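PDB 4TLV: ADP-ribosylating toxin CARDS from Mycoplasma pneumoniae, which transfers ADP-ribosyl groups from NAD(+) to multiple target proteins in vitro and causes vacuolization in mammalian cells, acting as the main virulence factor of the bacterium. Local coordinates for residues A[282-287]-A[392-397]; A[286-291]-A[416-421]; A[346-351]-A[381-386]. All coordinates share one frame; numbering follows the deposited sequence.

In the fold
All three contacts lie in the D2 domain, a beta trefoil. From the N-terminal side, the turn after strand 278-281 supplies residues 282-287 of contact 1, and strand 287-293 follows directly in contact 2, so the two share Lys286 and Thr287. Contact 1 closes its loop at 392-397 and contact 2 at 416-421; the loops cross, the second starting within 282-287 and running past the end of the first. Together they tie the first strands and turn of D2 to strands 388-393 and 415-421. Contact 3, whose loop falls wholly within both, joins strand 348-354 to the connection between strands 375-380 and 388-393, about 17 Å from contact 2, centre to centre.

Contact 1: residues A[282-287]-A[392-397]; sequences IKTQKT and WNTKSG
Thr284 OG1, at the edge of the Trp392 indole and near its plane, is gripped by two groups. It accepts the backbone N-H of Lys286 in a nearly straight bond (OG1 to N 3.1 Å, 168° at the hydrogen), which makes an ST turn. It is also hydrogen-bonded to Glu416 OE2, the same carboxylate oxygen that Trp392 NE1 uses, so Glu416 bridges two segments that share no direct hydrogen bond. The approach to the ring itself is looser, with OG1 of Thr284 4.2 Å from CZ2 of Trp392.

With chi1 at 70°, Thr284 tucks OG1 between its backbone N and carbonyl carbon and leaves the methyl beside the N. That methyl meets its counterpart on the other side: Thr284 CG2 lies 3.8 Å from Thr394 CG2. The hydroxyl of Thr394 is held by the carbonyl of Asp414, and Thr394 CA sits 3.6 Å above the Trp392 ring plane, offset toward the rim. Lys286 crosses the indole at about a right angle as an extended chain, its CD 4.0 Å from both CZ2 and CH2.

Thr394 is itself the first inner residue of a type I turn from Asn393 to Ser396. Asn393 O takes two donors from Ser396, the backbone N at 2.9 Å and OG at 2.8 Å, while Asn393 OD1 accepts from Lys395 N in an Asx turn. Thus the turn between strands 278-281 and 287-293 meets the end of strand 388-393 at Trp392, in keeping with the beta-trefoil fold of the D2 domain.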
loop_
_atom_site.group_PDB
_atom_site.type_symbol
_atom_site.label_atom_id
_atom_site.label_comp_id
_atom_site.label_asym_id
_atom_site.label_seq_id
_atom_site.Cartn_x
_atom_site.Cartn_y
_atom_site.Cartn_z
ATOM N N ILE A 282 7.300 -25.437 -16.074
ATOM C CA ILE A 282 6.453 -25.570 -17.254
ATOM C C ILE A 282 6.831 -26.737 -18.164
ATOM O O ILE A 282 5.961 -27.457 -18.655
ATOM C CB ILE A 282 6.447 -24.269 -18.066
ATOM C CG1 ILE A 282 5.643 -23.217 -17.310
ATOM C CG2 ILE A 282 5.836 -24.496 -19.438
ATOM C CD1 ILE A 282 4.338 -23.760 -16.793
ATOM N N LYS A 283 8.125 -26.926 -18.382
ATOM C CA LYS A 283 8.588 -27.979 -19.280
ATOM C C LYS A 283 8.914 -29.276 -18.533
ATOM O O LYS A 283 8.399 -30.343 -18.878
ATOM C CB LYS A 283 9.790 -27.498 -20.100
ATOM C CG LYS A 283 10.111 -28.384 -21.298
ATOM C CD LYS A 283 11.088 -27.707 -22.248
ATOM C CE LYS A 283 11.361 -28.575 -23.470
ATOM N NZ LYS A 283 12.370 -27.963 -24.385
ATOM N N THR A 284 9.755 -29.177 -17.506
ATOM C CA THR A 284 10.163 -30.345 -16.734
ATOM C C THR A 284 8.992 -30.956 -15.980
ATOM O O THR A 284 9.014 -32.133 -15.637
ATOM C CB THR A 284 11.233 -29.989 -15.692
ATOM O OG1 THR A 284 10.644 -29.186 -14.659
ATOM C CG2 THR A 284 12.386 -29.235 -16.332
ATOM N N GLN A 285 7.982 -30.141 -15.695
ATOM C CA GLN A 285 6.834 -30.572 -14.901
ATOM C C GLN A 285 7.200 -30.969 -13.466
ATOM O O GLN A 285 6.418 -31.612 -12.770
ATOM C CB GLN A 285 6.080 -31.704 -15.602
ATOM C CG GLN A 285 5.302 -31.246 -16.829
ATOM C CD GLN A 285 4.161 -30.302 -16.476
ATOM O OE1 GLN A 285 3.180 -30.806 -15.731
ATOM N NE2 GLN A 285 4.167 -29.130 -16.862
ATOM N N LYS A 286 8.391 -30.581 -13.029
ATOM C CA LYS A 286 8.812 -30.824 -11.661
ATOM C C LYS A 286 8.070 -29.885 -10.717
ATOM O O LYS A 286 7.770 -28.746 -11.074
ATOM C CB LYS A 286 10.322 -30.626 -11.523
ATOM C CG LYS A 286 11.140 -31.709 -12.222
ATOM C CD LYS A 286 12.631 -31.476 -12.070
ATOM C CE LYS A 286 13.417 -32.573 -12.773
ATOM N NZ LYS A 286 14.883 -32.457 -12.541
ATOM N N THR A 287 7.787 -30.369 -9.514
ATOM C CA THR A 287 6.991 -29.613 -8.553
ATOM C C THR A 287 7.815 -29.258 -7.329
ATOM O O THR A 287 8.590 -30.079 -6.832
ATOM C CB THR A 287 5.728 -30.399 -8.141
ATOM O OG1 THR A 287 4.958 -30.685 -9.319
ATOM C CG2 THR A 287 4.863 -29.588 -7.154
ATOM N N TRP A 392 13.242 -21.047 -12.202
ATOM C CA TRP A 392 14.350 -21.715 -11.522
ATOM C C TRP A 392 15.330 -22.233 -12.572
ATOM O O TRP A 392 14.987 -22.349 -13.747
ATOM C CB TRP A 392 13.879 -22.859 -10.624
ATOM C CG TRP A 392 13.480 -24.114 -11.363
ATOM C CD1 TRP A 392 12.478 -24.244 -12.274
ATOM C CD2 TRP A 392 14.080 -25.414 -11.239
ATOM N NE1 TRP A 392 12.409 -25.542 -12.723
ATOM C CE2 TRP A 392 13.387 -26.278 -12.109
ATOM C CE3 TRP A 392 15.139 -25.924 -10.482
ATOM C CZ2 TRP A 392 13.712 -27.630 -12.240
ATOM C CZ3 TRP A 392 15.458 -27.273 -10.608
ATOM C CH2 TRP A 392 14.747 -28.107 -11.484
ATOM N N ASN A 393 16.548 -22.519 -12.134
ATOM C CA ASN A 393 17.566 -23.082 -13.005
ATOM C C ASN A 393 17.474 -24.599 -12.998
ATOM O O ASN A 393 17.828 -25.246 -12.009
ATOM C CB ASN A 393 18.952 -22.630 -12.547
ATOM C CG ASN A 393 20.045 -23.076 -13.494
ATOM O OD1 ASN A 393 20.004 -24.187 -14.031
ATOM N ND2 ASN A 393 21.031 -22.212 -13.707
ATOM N N THR A 394 16.979 -25.158 -14.100
ATOM C CA THR A 394 16.716 -26.594 -14.206
ATOM C C THR A 394 17.966 -27.444 -14.006
ATOM O O THR A 394 17.876 -28.625 -13.667
ATOM C CB THR A 394 16.104 -26.953 -15.568
ATOM O OG1 THR A 394 16.976 -26.496 -16.612
ATOM C CG2 THR A 394 14.731 -26.303 -15.728
ATOM N N LYS A 395 19.133 -26.838 -14.202
ATOM C CA LYS A 395 20.385 -27.563 -14.036
ATOM C C LYS A 395 20.964 -27.464 -12.621
ATOM O O LYS A 395 21.865 -28.223 -12.269
ATOM C CB LYS A 395 21.410 -27.110 -15.075
ATOM C CG LYS A 395 21.133 -27.635 -16.479
ATOM C CD LYS A 395 22.183 -27.150 -17.467
ATOM C CE LYS A 395 22.152 -27.958 -18.760
ATOM N NZ LYS A 395 20.787 -27.994 -19.357
ATOM N N SER A 396 20.450 -26.545 -11.806
ATOM C CA SER A 396 20.961 -26.401 -10.445
ATOM C C SER A 396 20.778 -27.699 -9.668
ATOM O O SER A 396 19.784 -28.408 -9.849
ATOM C CB SER A 396 20.283 -25.239 -9.704
ATOM O OG SER A 396 18.913 -25.508 -9.449
ATOM N N GLY A 397 21.740 -28.014 -8.809
ATOM C CA GLY A 397 21.662 -29.219 -8.005
ATOM C C GLY A 397 21.457 -28.911 -6.534
ATOM O O GLY A 397 21.274 -27.759 -6.147
#

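Contact 2: residues A[286-291]-A[416-421]; sequences KTFMLQ and EELQII
Phe288 and Leu418 make the main apolar touch between these two strands. The leucine brings one methyl obliquely to the CD1-CE1 bond of the ring: CD2 lies 3.9 Å from Phe288 CD1 and 4.1 Å from CE1, and the two side chains cross at about a right angle. A second touch lies farther along, where the Thr287 methyl CG2 approaches Ile421 CD1 at 4.1 Å.

Torsions explain that second pair. Thr287 turns CG2 opposite its backbone N (chi1 of OG1 -58°), which places the methyl on the Ile421 side and the hydroxyl beside the N, where OG1 is hydrogen-bonded to Arg280 NE. Ile421 holds CG1 between its own N and carbonyl carbon (chi1 59°) and reaches across with CD1.

No hydrogen bond links the two segments, and the nearest CA atoms, those of Thr287 and Leu418, are 8.7 Å apart, too far for paired neighbouring strands. Strand 278-281 explains the gap, since it runs antiparallel to both; its Leu279 bonds to the backbone of Phe288 and touches the side chain of Leu418. Around the apolar pair, Phe288 stacks edge-to-face with Trp392, a T-shaped pair, and Leu418 also rests on Trp392 and Leu301.

Strand 278-281 opens the D2 domain and strand 415-421 comes near its end. Strand 287-293, which continues into the hairpin with strand 298-303, packs Phe288 and Thr287 against Leu418 and Ile421 of strand 415-421, while the pairing of 278-281 with 415-421 probably closes the barrel, first strand to last, as in other beta trefoils.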
loop_
_atom_site.group_PDB
_atom_site.type_symbol
_atom_site.label_atom_id
_atom_site.label_comp_id
_atom_site.label_asym_id
_atom_site.label_seq_id
_atom_site.Cartn_x
_atom_site.Cartn_y
_atom_site.Cartn_z
ATOM N N LYS A 286 8.391 -30.581 -13.029
ATOM C CA LYS A 286 8.812 -30.824 -11.661
ATOM C C LYS A 286 8.070 -29.885 -10.717
ATOM O O LYS A 286 7.770 -28.746 -11.074
ATOM C CB LYS A 286 10.322 -30.626 -11.523
ATOM C CG LYS A 286 11.140 -31.709 -12.222
ATOM C CD LYS A 286 12.631 -31.476 -12.070
ATOM C CE LYS A 286 13.417 -32.573 -12.773
ATOM N NZ LYS A 286 14.883 -32.457 -12.541
ATOM N N THR A 287 7.787 -30.369 -9.514
ATOM C CA THR A 287 6.991 -29.613 -8.553
ATOM C C THR A 287 7.815 -29.258 -7.329
ATOM O O THR A 287 8.590 -30.079 -6.832
ATOM C CB THR A 287 5.728 -30.399 -8.141
ATOM O OG1 THR A 287 4.958 -30.685 -9.319
ATOM C CG2 THR A 287 4.863 -29.588 -7.154
ATOM N N PHE A 288 7.642 -28.029 -6.851
ATOM C CA PHE A 288 8.416 -27.527 -5.727
ATOM C C PHE A 288 7.538 -26.845 -4.699
ATOM O O PHE A 288 6.499 -26.277 -5.028
ATOM C CB PHE A 288 9.430 -26.481 -6.188
ATOM C CG PHE A 288 10.397 -26.972 -7.233
ATOM C CD1 PHE A 288 10.081 -26.893 -8.576
ATOM C CD2 PHE A 288 11.624 -27.494 -6.867
ATOM C CE1 PHE A 288 10.972 -27.338 -9.546
ATOM C CE2 PHE A 288 12.521 -27.939 -7.834
ATOM C CZ PHE A 288 12.191 -27.855 -9.176
ATOM N N MET A 289 8.002 -26.862 -3.461
ATOM C CA MET A 289 7.399 -26.068 -2.411
ATOM C C MET A 289 8.267 -24.843 -2.171
ATOM O O MET A 289 9.491 -24.945 -2.030
ATOM C CB MET A 289 7.301 -26.870 -1.124
ATOM C CG MET A 289 6.300 -28.009 -1.192
ATOM S SD MET A 289 6.409 -29.017 0.287
ATOM C CE MET A 289 7.943 -29.891 0.037
ATOM N N LEU A 290 7.616 -23.688 -2.118
ATOM C CA LEU A 290 8.266 -22.448 -1.744
ATOM C C LEU A 290 8.577 -22.474 -0.253
ATOM O O LEU A 290 7.710 -22.831 0.552
ATOM C CB LEU A 290 7.326 -21.284 -2.043
ATOM C CG LEU A 290 7.882 -19.888 -1.801
ATOM C CD1 LEU A 290 9.030 -19.602 -2.793
ATOM C CD2 LEU A 290 6.759 -18.868 -1.956
ATOM N N GLN A 291 9.802 -22.102 0.122
ATOM C CA GLN A 291 10.161 -22.036 1.535
ATOM C C GLN A 291 11.070 -20.838 1.797
ATOM O O GLN A 291 11.679 -20.311 0.875
ATOM C CB GLN A 291 10.844 -23.344 1.974
ATOM C CG GLN A 291 9.910 -24.540 1.922
ATOM C CD GLN A 291 10.540 -25.808 2.391
ATOM O OE1 GLN A 291 11.714 -25.835 2.738
ATOM N NE2 GLN A 291 9.756 -26.886 2.408
ATOM N N GLU A 416 13.644 -22.166 -16.419
ATOM C CA GLU A 416 12.292 -22.412 -16.892
ATOM C C GLU A 416 11.287 -21.802 -15.930
ATOM O O GLU A 416 11.541 -21.728 -14.728
ATOM C CB GLU A 416 12.019 -23.902 -17.042
ATOM C CG GLU A 416 11.637 -24.576 -15.749
ATOM C CD GLU A 416 11.100 -25.968 -15.966
ATOM O OE1 GLU A 416 10.743 -26.297 -17.118
ATOM O OE2 GLU A 416 11.031 -26.731 -14.983
ATOM N N GLU A 417 10.146 -21.388 -16.462
ATOM C CA GLU A 417 9.143 -20.719 -15.650
ATOM C C GLU A 417 8.433 -21.674 -14.696
ATOM O O GLU A 417 8.189 -22.835 -15.012
ATOM C CB GLU A 417 8.125 -19.963 -16.516
ATOM C CG GLU A 417 7.148 -19.115 -15.673
ATOM C CD GLU A 417 5.986 -18.522 -16.464
ATOM O OE1 GLU A 417 5.955 -18.660 -17.712
ATOM O OE2 GLU A 417 5.101 -17.904 -15.824
ATOM N N LEU A 418 8.126 -21.155 -13.513
ATOM C CA LEU A 418 7.369 -21.856 -12.492
ATOM C C LEU A 418 6.041 -21.146 -12.337
ATOM O O LEU A 418 5.991 -19.917 -12.285
ATOM C CB LEU A 418 8.093 -21.760 -11.161
ATOM C CG LEU A 418 9.466 -22.405 -11.065
ATOM C CD1 LEU A 418 10.211 -21.807 -9.897
ATOM C CD2 LEU A 418 9.285 -23.900 -10.901
ATOM N N GLN A 419 4.970 -21.914 -12.255
ATOM C CA GLN A 419 3.652 -21.347 -12.066
ATOM C C GLN A 419 3.017 -22.012 -10.859
ATOM O O GLN A 419 3.277 -23.179 -10.570
ATOM C CB GLN A 419 2.794 -21.525 -13.327
ATOM C CG GLN A 419 3.347 -20.744 -14.529
ATOM C CD GLN A 419 2.454 -20.795 -15.758
ATOM O OE1 GLN A 419 1.515 -21.582 -15.824
ATOM N NE2 GLN A 419 2.751 -19.945 -16.741
ATOM N N ILE A 420 2.207 -21.258 -10.132
ATOM C CA ILE A 420 1.535 -21.819 -8.974
ATOM C C ILE A 420 0.464 -22.782 -9.441
ATOM O O ILE A 420 -0.298 -22.477 -10.341
ATOM C CB ILE A 420 0.898 -20.727 -8.104
ATOM C CG1 ILE A 420 2.010 -19.804 -7.586
ATOM C CG2 ILE A 420 0.112 -21.372 -6.949
ATOM C CD1 ILE A 420 1.578 -18.830 -6.532
ATOM N N ILE A 421 0.407 -23.953 -8.822
ATOM C CA ILE A 421 -0.635 -24.907 -9.158
ATOM C C ILE A 421 -1.589 -25.041 -7.977
ATOM O O ILE A 421 -1.164 -25.215 -6.837
ATOM C CB ILE A 421 -0.048 -26.276 -9.559
ATOM C CG1 ILE A 421 0.799 -26.841 -8.421
ATOM C CG2 ILE A 421 0.789 -26.120 -10.826
ATOM C CD1 ILE A 421 1.294 -28.280 -8.639
#

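Contact 3: residues A[346-351]-A[381-386]; sequences GQLKVH and ELLGQT
The strand that carries Leu348 and runs on beyond His351 meets a 3-10 segment of residues 381-383 that flows straight into a type II' turn from Leu383 to Thr386. Both belong to the beta trefoil of the D2 domain, where 381-386 lies in the connection between strands 375-380 and 388-393.

The connection is braced by its own backbone: Gly384 N bonds to Glu381 O at 3.1 Å, closing the 3-10 turn, and Thr386 N bonds to Leu383 O at the same distance, closing the type II' turn. Gly384 takes the positive phi (59°) that the first inner position of a type II' turn requires.

Across the contact everything is apolar, and no hydrogen bond passes between the segments. Leu348 is buried and points toward the 3-10 segment, where two consecutive leucines receive it. Leu382 swings CG opposite its backbone N (chi1 -167°), and its CD2 comes to 4.1 Å from Leu348 CD1. Leu383 keeps CG beside the N instead (chi1 -70°) and reaches out to meet Leu348 tip to tip.

Val405 of strand 401-407 touches both Leu348 and Leu383, and Ala339 of strand 335-340 also packs on Leu348. One methyl serves both leucines of the connection: besides Leu382, Leu348 CD1 meets Leu383 at CG, 4.0 Å away, and at CD1, 4.1 Å away.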
loop_
_atom_site.group_PDB
_atom_site.type_symbol
_atom_site.label_atom_id
_atom_site.label_comp_id
_atom_site.label_asym_id
_atom_site.label_seq_id
_atom_site.Cartn_x
_atom_site.Cartn_y
_atom_site.Cartn_z
ATOM N N GLY A 346 18.398 -9.387 -17.079
ATOM C CA GLY A 346 17.066 -9.952 -16.970
ATOM C C GLY A 346 16.977 -11.138 -16.031
ATOM O O GLY A 346 16.387 -12.165 -16.365
ATOM N N GLN A 347 17.561 -10.992 -14.846
ATOM C CA GLN A 347 17.468 -12.026 -13.830
ATOM C C GLN A 347 17.495 -11.406 -12.435
ATOM O O GLN A 347 18.556 -11.068 -11.908
ATOM C CB GLN A 347 18.586 -13.061 -14.002
ATOM C CG GLN A 347 18.446 -14.289 -13.116
ATOM C CD GLN A 347 19.472 -15.369 -13.436
ATOM O OE1 GLN A 347 20.072 -15.372 -14.509
ATOM N NE2 GLN A 347 19.670 -16.295 -12.503
ATOM N N LEU A 348 16.314 -11.231 -11.851
ATOM C CA LEU A 348 16.208 -10.779 -10.476
ATOM C C LEU A 348 16.262 -12.005 -9.604
ATOM O O LEU A 348 15.898 -13.090 -10.043
ATOM C CB LEU A 348 14.879 -10.062 -10.255
ATOM C CG LEU A 348 14.622 -8.852 -11.140
ATOM C CD1 LEU A 348 13.169 -8.397 -10.986
ATOM C CD2 LEU A 348 15.578 -7.741 -10.785
ATOM N N LYS A 349 16.714 -11.844 -8.367
ATOM C CA LYS A 349 16.731 -12.951 -7.425
ATOM C C LYS A 349 15.815 -12.655 -6.238
ATOM O O LYS A 349 15.831 -11.556 -5.690
ATOM C CB LYS A 349 18.152 -13.200 -6.929
ATOM C CG LYS A 349 18.230 -13.999 -5.651
ATOM C CD LYS A 349 18.473 -15.466 -5.926
ATOM C CE LYS A 349 19.774 -15.923 -5.288
ATOM N NZ LYS A 349 19.693 -16.010 -3.799
ATOM N N VAL A 350 15.015 -13.636 -5.846
ATOM C CA VAL A 350 14.080 -13.425 -4.746
ATOM C C VAL A 350 14.727 -13.713 -3.385
ATOM O O VAL A 350 15.439 -14.701 -3.220
ATOM C CB VAL A 350 12.821 -14.274 -4.931
ATOM C CG1 VAL A 350 11.797 -13.953 -3.854
ATOM C CG2 VAL A 350 12.237 -14.034 -6.320
ATOM N N HIS A 351 14.449 -12.847 -2.409
ATOM C CA HIS A 351 15.070 -12.907 -1.089
ATOM C C HIS A 351 14.085 -12.208 -0.150
ATOM O O HIS A 351 13.262 -11.426 -0.603
ATOM C CB HIS A 351 16.386 -12.120 -1.141
ATOM C CG HIS A 351 17.349 -12.437 -0.042
ATOM N ND1 HIS A 351 18.025 -13.572 0.253
ATOM C CD2 HIS A 351 17.749 -11.502 0.892
ATOM C CE1 HIS A 351 18.790 -13.315 1.369
ATOM N NE2 HIS A 351 18.611 -12.055 1.729
ATOM N N GLU A 381 5.984 -6.511 -10.037
ATOM C CA GLU A 381 5.666 -5.145 -10.444
ATOM C C GLU A 381 6.933 -4.345 -10.735
ATOM O O GLU A 381 6.872 -3.298 -11.366
ATOM C CB GLU A 381 4.825 -4.403 -9.390
ATOM C CG GLU A 381 3.428 -4.970 -9.179
ATOM C CD GLU A 381 2.481 -4.683 -10.342
ATOM O OE1 GLU A 381 2.887 -4.020 -11.330
ATOM O OE2 GLU A 381 1.315 -5.116 -10.257
ATOM N N LEU A 382 8.082 -4.833 -10.272
ATOM C CA LEU A 382 9.342 -4.123 -10.518
ATOM C C LEU A 382 9.662 -4.057 -12.022
ATOM O O LEU A 382 10.318 -3.118 -12.494
ATOM C CB LEU A 382 10.490 -4.783 -9.746
ATOM C CG LEU A 382 11.789 -3.980 -9.652
ATOM C CD1 LEU A 382 11.553 -2.673 -8.899
ATOM C CD2 LEU A 382 12.872 -4.787 -8.984
ATOM N N LEU A 383 9.175 -5.038 -12.776
ATOM C CA LEU A 383 9.481 -5.127 -14.202
ATOM C C LEU A 383 8.431 -4.441 -15.061
ATOM O O LEU A 383 8.480 -4.513 -16.286
ATOM C CB LEU A 383 9.669 -6.586 -14.635
ATOM C CG LEU A 383 10.942 -7.251 -14.093
ATOM C CD1 LEU A 383 10.984 -8.731 -14.415
ATOM C CD2 LEU A 383 12.181 -6.548 -14.638
ATOM N N GLY A 384 7.482 -3.768 -14.415
ATOM C CA GLY A 384 6.540 -2.920 -15.128
ATOM C C GLY A 384 5.722 -3.648 -16.178
ATOM O O GLY A 384 5.230 -4.755 -15.943
ATOM N N GLN A 385 5.585 -3.033 -17.350
ATOM C CA GLN A 385 4.758 -3.598 -18.413
ATOM C C GLN A 385 5.416 -4.795 -19.086
ATOM O O GLN A 385 4.799 -5.448 -19.928
ATOM C CB GLN A 385 4.411 -2.537 -19.470
ATOM C CG GLN A 385 3.699 -1.302 -18.924
ATOM C CD GLN A 385 2.380 -1.628 -18.241
ATOM O OE1 GLN A 385 1.857 -2.739 -18.363
ATOM N NE2 GLN A 385 1.833 -0.655 -17.516
ATOM N N THR A 386 6.669 -5.073 -18.734
ATOM C CA THR A 386 7.367 -6.221 -19.312
ATOM C C THR A 386 6.816 -7.532 -18.766
ATOM O O THR A 386 6.912 -7.802 -17.563
ATOM C CB THR A 386 8.878 -6.183 -19.033
ATOM O OG1 THR A 386 9.459 -5.013 -19.619
ATOM C CG2 THR A 386 9.541 -7.408 -19.611
#